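Local coordinates for acyl-CoA dehydrogenase (Bacillus anthracis, PDB 3OWA) that catalyses the FAD-dependent alpha,beta-dehydrogenation of acyl-CoA thioesters, at the interface of chains A and B. Coordinates in Å, arbitrary orientation; residue numbers count along the deposited sequence, not the author numbering. Chains: chain A/B, Acyl-CoA dehydrogenase.

The interface of chains A and B. Residues chain A 402, 405-406, 410-412; chain B 377, 380-381, 384-385.
The side-chain amide of B:Gln381 is gripped at both ends by chain A. Its oxygen OE1 accepts from two nitrogens of the A:Arg402 guanidinium, 3.0 Å from NH1 and 2.9 Å from NH2. The NH2 donor lies in the carbonyl plane on a lone pair, whereas NH1 approaches nearly along the C=O axis. Amide and guanidinium planes are only 13° apart, which suits this end-on fork. The amide nitrogen NE2 donates at 2.8 Å to the carboxylate oxygen OE2 of A:Glu412, met on its syn lone pair and almost straight (172° at the hydrogen). NE2 also reaches the backbone O of A:Arg405 at 3.0 Å, from above that carbonyl's plane. Donors at OE1 and acceptors at NE2 thus fix which way round the amide sits.

B:Asp377 holds the second arginine. A:Arg405 offers NH1 and NH2 end-on, one to each carboxylate oxygen: NH1 to OD1 at 2.8 Å, as a salt bridge, and NH2 to OD2 at 3.0 Å. The planes are twisted 32° apart, so the fork is not flat. A:Arg402 NE adds a salt bridge to OD1, though as a hydrogen bond it is weak; its NH2 donates more soundly to the backbone O of B:Asp377 (2.8 Å).

Behind these contacts, the A:Arg402 guanidinium is sandwiched, with B:Val380 CG1 over one face and A:Arg405 NH1 over the other. The shared carboxylate would offset repulsion between the two guanidinium groups, which lie face to face and offset. The bend of A:Arg405 at chi3 turns its tip back over A:Arg402, while A:Ile406 runs past B:Gln381 to set CD1 against B:Gly384.

In the fold, the end of B helix 358-383 and the 3-10 helix 384-388 that follows meet A 3-10 helix 402-405 and the start of helix 411-427, forming part of a two-fold symmetric, probably dimeric, interface. B:Gln381, B:Gly384 and B:Gly385 also line an FAD pocket, whose shape this contact may help to hold.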
# COMPACT_ATOMS: atom_id res chain seq x y z
N ARG A 402 7.26 0.31 -5.38
CA ARG A 402 6.28 1.43 -5.47
C ARG A 402 6.24 2.08 -6.89
O ARG A 402 5.16 2.58 -7.39
CB ARG A 402 6.56 2.44 -4.33
CG ARG A 402 5.56 3.65 -4.27
CD ARG A 402 4.13 3.00 -4.08
NE ARG A 402 3.00 3.93 -4.18
CZ ARG A 402 2.45 4.37 -5.32
NH1 ARG A 402 2.89 3.97 -6.51
NH2 ARG A 402 1.41 5.18 -5.27
N ARG A 405 3.92 0.95 -10.20
CA ARG A 405 2.54 1.41 -10.50
C ARG A 405 2.54 2.70 -11.27
O ARG A 405 1.47 3.28 -11.62
CB ARG A 405 1.71 1.49 -9.21
CG ARG A 405 1.55 0.13 -8.52
CD ARG A 405 1.19 0.22 -7.04
NE ARG A 405 0.11 1.21 -6.89
CZ ARG A 405 -0.17 1.84 -5.76
NH1 ARG A 405 0.56 1.59 -4.66
NH2 ARG A 405 -1.15 2.76 -5.75
N ILE A 406 3.74 3.19 -11.56
CA ILE A 406 3.91 4.47 -12.22
C ILE A 406 4.57 4.29 -13.58
O ILE A 406 4.15 4.91 -14.56
CB ILE A 406 4.66 5.47 -11.31
CG1 ILE A 406 3.75 5.96 -10.19
CG2 ILE A 406 5.20 6.66 -12.11
CD1 ILE A 406 4.51 6.31 -8.96
N THR A 410 1.15 5.08 -16.00
CA THR A 410 0.67 4.95 -14.62
C THR A 410 -0.49 3.96 -14.67
O THR A 410 -1.14 3.83 -15.71
CB THR A 410 0.16 6.25 -14.08
OG1 THR A 410 -0.92 6.68 -14.91
CG2 THR A 410 1.28 7.33 -14.16
N ASN A 411 -0.78 3.27 -13.57
CA ASN A 411 -1.92 2.39 -13.60
C ASN A 411 -3.24 3.10 -13.95
O ASN A 411 -4.17 2.48 -14.49
CB ASN A 411 -2.03 1.61 -12.30
CG ASN A 411 -0.95 0.56 -12.19
OD1 ASN A 411 -0.16 0.38 -13.13
ND2 ASN A 411 -0.90 -0.15 -11.08
N GLU A 412 -3.33 4.40 -13.66
CA GLU A 412 -4.56 5.13 -14.05
C GLU A 412 -4.68 5.15 -15.59
O GLU A 412 -5.75 4.92 -16.15
CB GLU A 412 -4.52 6.59 -13.56
CG GLU A 412 -4.63 6.73 -12.01
CD GLU A 412 -3.40 6.18 -11.27
OE1 GLU A 412 -3.58 5.42 -10.29
OE2 GLU A 412 -2.26 6.51 -11.70
N ASP B 377 -0.10 6.79 0.06
CA ASP B 377 0.08 6.02 -1.15
C ASP B 377 -0.61 6.72 -2.35
O ASP B 377 -0.08 6.78 -3.48
CB ASP B 377 -0.56 4.66 -0.94
CG ASP B 377 -0.45 3.80 -2.17
OD1 ASP B 377 0.69 3.36 -2.47
OD2 ASP B 377 -1.49 3.60 -2.87
N VAL B 380 1.46 9.77 -3.30
CA VAL B 380 2.56 9.49 -4.15
C VAL B 380 2.02 9.30 -5.57
O VAL B 380 2.65 9.79 -6.56
CB VAL B 380 3.33 8.18 -3.71
CG1 VAL B 380 4.19 7.67 -4.84
CG2 VAL B 380 4.19 8.49 -2.49
N GLN B 381 0.89 8.59 -5.72
CA GLN B 381 0.39 8.29 -7.05
C GLN B 381 0.04 9.63 -7.77
O GLN B 381 0.28 9.83 -8.99
CB GLN B 381 -0.87 7.37 -6.99
CG GLN B 381 -1.22 6.73 -8.38
CD GLN B 381 -0.15 5.73 -8.85
OE1 GLN B 381 0.68 5.32 -8.08
NE2 GLN B 381 -0.17 5.35 -10.14
N GLY B 384 3.01 11.06 -9.32
CA GLY B 384 3.66 10.33 -10.39
C GLY B 384 5.11 10.08 -9.99
O GLY B 384 5.39 9.82 -8.82
N GLY B 385 6.02 10.18 -10.96
CA GLY B 385 7.44 9.82 -10.72
C GLY B 385 8.07 10.74 -9.67
O GLY B 385 9.01 10.35 -8.98